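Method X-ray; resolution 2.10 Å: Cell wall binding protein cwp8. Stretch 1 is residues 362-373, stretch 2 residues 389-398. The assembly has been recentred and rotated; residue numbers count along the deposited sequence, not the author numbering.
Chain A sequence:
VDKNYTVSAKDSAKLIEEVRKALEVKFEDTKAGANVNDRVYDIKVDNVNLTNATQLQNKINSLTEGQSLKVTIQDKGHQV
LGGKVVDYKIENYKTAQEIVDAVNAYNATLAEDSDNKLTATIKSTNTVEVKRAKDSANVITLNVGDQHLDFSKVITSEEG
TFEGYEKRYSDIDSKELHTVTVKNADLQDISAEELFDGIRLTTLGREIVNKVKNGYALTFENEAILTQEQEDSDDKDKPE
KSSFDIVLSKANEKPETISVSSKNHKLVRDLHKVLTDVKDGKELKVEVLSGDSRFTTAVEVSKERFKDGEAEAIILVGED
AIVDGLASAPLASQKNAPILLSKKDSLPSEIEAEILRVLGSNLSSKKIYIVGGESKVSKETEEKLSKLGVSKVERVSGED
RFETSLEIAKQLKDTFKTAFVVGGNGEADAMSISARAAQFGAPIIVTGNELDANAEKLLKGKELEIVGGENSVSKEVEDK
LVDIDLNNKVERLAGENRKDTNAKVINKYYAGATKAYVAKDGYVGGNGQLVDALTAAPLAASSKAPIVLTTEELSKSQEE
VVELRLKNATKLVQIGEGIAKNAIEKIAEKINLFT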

# COMPACT_ATOMS: atom_id res chain seq x y z
N ASN A 362 32.94 14.73 -5.52
CA ASN A 362 34.26 14.76 -4.93
C ASN A 362 34.80 13.36 -4.68
O ASN A 362 35.57 13.17 -3.76
N LEU A 363 34.44 12.37 -5.50
CA LEU A 363 34.91 10.99 -5.27
C LEU A 363 36.46 10.97 -5.25
O LEU A 363 37.08 10.13 -4.59
N SER A 364 37.07 11.96 -5.94
CA SER A 364 38.54 12.07 -6.03
C SER A 364 39.20 12.13 -4.65
O SER A 364 40.34 11.72 -4.51
N SER A 365 38.52 12.63 -3.62
CA SER A 365 39.13 12.62 -2.29
C SER A 365 38.64 11.41 -1.43
O SER A 365 38.91 11.38 -0.23
N LYS A 366 37.91 10.42 -2.02
CA LYS A 366 37.42 9.31 -1.22
C LYS A 366 38.02 8.01 -1.62
O LYS A 366 38.59 7.85 -2.71
N LYS A 367 37.89 7.07 -0.72
CA LYS A 367 38.41 5.74 -0.88
C LYS A 367 37.34 4.59 -0.90
O LYS A 367 36.28 4.71 -0.34
N ILE A 368 37.71 3.51 -1.53
CA ILE A 368 36.95 2.30 -1.68
C ILE A 368 37.85 1.20 -1.05
O ILE A 368 38.97 0.97 -1.57
N TYR A 369 37.40 0.59 0.11
CA TYR A 369 38.13 -0.48 0.71
C TYR A 369 37.48 -1.78 0.29
O TYR A 369 36.25 -1.90 0.41
N ILE A 370 38.23 -2.75 -0.19
CA ILE A 370 37.70 -4.07 -0.55
C ILE A 370 38.15 -4.97 0.63
O ILE A 370 39.34 -5.08 0.88
N VAL A 371 37.19 -5.54 1.40
CA VAL A 371 37.55 -6.42 2.51
C VAL A 371 37.58 -7.87 2.03
O VAL A 371 36.70 -8.26 1.26
N GLY A 372 38.58 -8.67 2.44
CA GLY A 372 38.65 -10.05 2.00
C GLY A 372 39.66 -10.24 0.88
O GLY A 372 40.15 -9.28 0.28
N GLY A 373 39.96 -11.51 0.59
CA GLY A 373 40.93 -11.83 -0.45
C GLY A 373 40.25 -11.81 -1.80
O GLY A 373 39.08 -11.47 -1.89
N GLY A 389 38.65 6.62 -10.56
CA GLY A 389 39.35 7.85 -10.23
C GLY A 389 39.16 8.24 -8.79
O GLY A 389 39.24 9.42 -8.44
N VAL A 390 38.86 7.23 -7.91
CA VAL A 390 38.76 7.56 -6.47
C VAL A 390 40.18 7.77 -5.89
O VAL A 390 41.15 7.21 -6.40
N SER A 391 40.30 8.55 -4.80
CA SER A 391 41.59 8.79 -4.15
C SER A 391 42.39 7.50 -4.03
O SER A 391 43.60 7.53 -4.22
N LYS A 392 41.72 6.36 -3.73
CA LYS A 392 42.39 5.05 -3.57
C LYS A 392 41.44 3.81 -3.30
O LYS A 392 40.55 3.89 -2.45
N VAL A 393 41.64 2.71 -4.07
CA VAL A 393 41.01 1.44 -3.91
C VAL A 393 42.04 0.67 -3.05
O VAL A 393 43.01 0.15 -3.59
N GLU A 394 41.85 0.63 -1.73
CA GLU A 394 42.76 -0.01 -0.78
C GLU A 394 42.23 -1.36 -0.29
O GLU A 394 41.10 -1.43 0.22
N ARG A 395 43.03 -2.44 -0.43
CA ARG A 395 42.51 -3.71 0.04
C ARG A 395 42.93 -3.98 1.47
O ARG A 395 44.09 -3.75 1.88
N VAL A 396 41.93 -4.45 2.26
CA VAL A 396 42.04 -4.74 3.68
C VAL A 396 41.87 -6.24 3.75
O VAL A 396 40.72 -6.74 3.71
N SER A 397 42.99 -6.95 3.86
CA SER A 397 42.93 -8.39 3.82
C SER A 397 44.18 -9.10 4.36
O SER A 397 45.24 -8.47 4.60
N GLY A 398 44.02 -10.41 4.56
CA GLY A 398 45.05 -11.29 5.08
C GLY A 398 44.85 -12.66 4.45
O GLY A 398 43.99 -12.80 3.60

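Side-chain packing between residues 362-373 and 389-398 of cell wall binding protein cwp8, followed along the second stretch. Strands 367-371 and 392-396 lie side by side in parallel register, so their side chains alternate between two faces of the sheet: Lys367, Tyr369 and Val371 share one with Lys392, Glu394 and Val396, while Ile368 and Ile370 share the other with Val393 and Arg395. Gly389, just past the end of a helix, has positive phi; a CB here would be jammed against the preceding carbonyl, and its own O lies 3.3 Å from Leu363 CD1. Val390 (chi1 m) points sideways, yet its CG1 reaches two apolar neighbours, Ile368 CD1 at 3.8 Å and Leu363 CD1 at 4.2 Å; Ile368 is m,t, whereas Leu363 is p with an off-well chi2 of 92°, its end coming nearer than its sideways CB would suggest. Ser391 (t) points toward the first stretch and packs by carbon rather than by hydroxyl: its CB sits 3.1 Å from Ser364 O, within the 3-10 segment. The 3-10 segment and the residue after it are held by Ser365 OG, which donates to Asn362 O (2.8 Å), and by Lys366, whose CA-to-CB bond points away from the second stretch and whose m,t,t,t chain brings NZ to Asn362 OD1 in a 3.0 Å hydrogen bond.

Lys392 is all-trans. Its CB lies 3.7 Å from Lys367 CG, but its end leads away, and NZ forms a salt bridge with Glu394 OE2 (3.5 Å) on the same face. The strand's backbone pairing begins here, with Ile368 N donating to Lys392 O at 3.0 Å. Val393 (t), on the opposite face, places CG1 against Ile370 CD1 at 3.4 Å, a tight apolar contact made by the extended m,t isoleucine. Glu394 (t,t, chi3 20°) leaves on the tyrosine face, and its end comes nearer to the first stretch: OE1 comes within 3.2 Å of Tyr369 CE2, oblique to the ring, and lies 4.2 Å from Lys367 CE.

Arg395 (t,t,m, chi4 -122°) supplies a side-chain hydrogen bond across the stretches. Its end comes nearer the first stretch, and Ile370 CG2 lies over one face of the guanidinium, 3.7 Å from Arg395 CZ, leaving the edge free for polar partners. There NH2 donates to Gly372 O (3.1 Å, 160°) and also lies 2.9 Å from Gly373 O; the guanidinium has further hydrogen bonds elsewhere in the structure. Val396 (t) returns to the tyrosine face: CG2 meets the edge of the Tyr369 ring at CD2 (3.7 Å; Tyr369 chi1 m, chi2 81°), and CB lies 4.3 Å from Val371 CG2 (Val371 t). Ser397 (t) points toward the glycine pair, its OG 3.0 Å from Gly372 C and 3.2 Å from Gly373 N, the latter at an angle too poor for a hydrogen bond; OG instead donates weakly to Gly398 O at 3.4 Å. Gly398 makes no contact, so the packing ends with Ser397.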

# COMPACT_ATOMS: atom_id res chain seq x y z
CB ASN A 362 34.27 15.62 -3.64
CG ASN A 362 33.28 15.23 -2.54
OD1 ASN A 362 32.23 14.61 -2.81
ND2 ASN A 362 33.52 15.61 -1.27
CB LEU A 363 34.36 10.02 -6.35
CG LEU A 363 34.65 10.44 -7.82
CD1 LEU A 363 35.92 9.81 -8.31
CD2 LEU A 363 33.55 9.95 -8.72
CB SER A 364 38.96 13.29 -6.87
OG SER A 364 38.61 14.51 -6.23
CB SER A 365 38.76 13.90 -1.57
OG SER A 365 37.41 14.21 -1.89
CB LYS A 366 35.90 9.26 -1.32
CG LYS A 366 35.30 10.54 -0.77
CD LYS A 366 33.94 10.81 -1.32
CE LYS A 366 33.34 12.01 -0.56
NZ LYS A 366 31.97 12.27 -1.01
CB LYS A 367 39.35 5.49 0.29
CG LYS A 367 40.71 6.11 0.06
CD LYS A 367 41.08 7.02 1.20
CE LYS A 367 41.97 6.31 2.18
NZ LYS A 367 42.05 7.06 3.46
CB ILE A 368 36.66 1.94 -3.15
CG1 ILE A 368 35.72 2.98 -3.80
CG2 ILE A 368 36.06 0.52 -3.21
CD1 ILE A 368 35.53 2.70 -5.29
CB TYR A 369 38.08 -0.41 2.22
CG TYR A 369 38.58 0.87 2.83
CD1 TYR A 369 37.78 1.99 2.89
CD2 TYR A 369 39.86 0.94 3.39
CE1 TYR A 369 38.22 3.17 3.50
CE2 TYR A 369 40.31 2.11 4.00
CZ TYR A 369 39.49 3.22 4.05
OH TYR A 369 39.96 4.38 4.64
CB ILE A 370 38.30 -4.45 -1.91
CG1 ILE A 370 37.61 -3.61 -2.98
CG2 ILE A 370 38.14 -5.94 -2.22
CD1 ILE A 370 38.38 -3.46 -4.26
CB VAL A 371 36.54 -6.17 3.63
CG1 VAL A 371 36.76 -7.15 4.80
CG2 VAL A 371 36.67 -4.72 4.12
CB VAL A 390 38.02 6.44 -5.62
CG1 VAL A 390 36.56 6.31 -6.07
CG2 VAL A 390 38.75 5.11 -5.74
CB SER A 391 41.37 9.39 -2.77
OG SER A 391 42.57 9.49 -2.03
CB LYS A 392 43.36 5.16 -2.37
CG LYS A 392 44.28 3.95 -2.24
CD LYS A 392 45.20 4.07 -1.03
CE LYS A 392 45.81 2.73 -0.69
NZ LYS A 392 46.29 2.68 0.73
CB VAL A 393 40.78 0.73 -5.27
CG1 VAL A 393 40.05 -0.59 -5.05
CG2 VAL A 393 39.97 1.60 -6.21
CB GLU A 394 42.94 0.92 0.42
CG GLU A 394 43.71 0.31 1.58
CD GLU A 394 43.96 1.32 2.69
OE1 GLU A 394 43.25 2.35 2.75
OE2 GLU A 394 44.88 1.08 3.50
CB ARG A 395 42.89 -4.87 -0.89
CG ARG A 395 41.92 -6.04 -0.64
CD ARG A 395 42.21 -7.31 -1.41
NE ARG A 395 41.81 -7.19 -2.81
CZ ARG A 395 40.95 -8.00 -3.43
NH1 ARG A 395 40.69 -7.84 -4.72
NH2 ARG A 395 40.32 -8.95 -2.76
CB VAL A 396 40.94 -3.99 4.49
CG1 VAL A 396 41.05 -4.29 5.98
CG2 VAL A 396 41.03 -2.48 4.24
CB SER A 397 42.69 -8.83 2.39
OG SER A 397 42.26 -10.18 2.36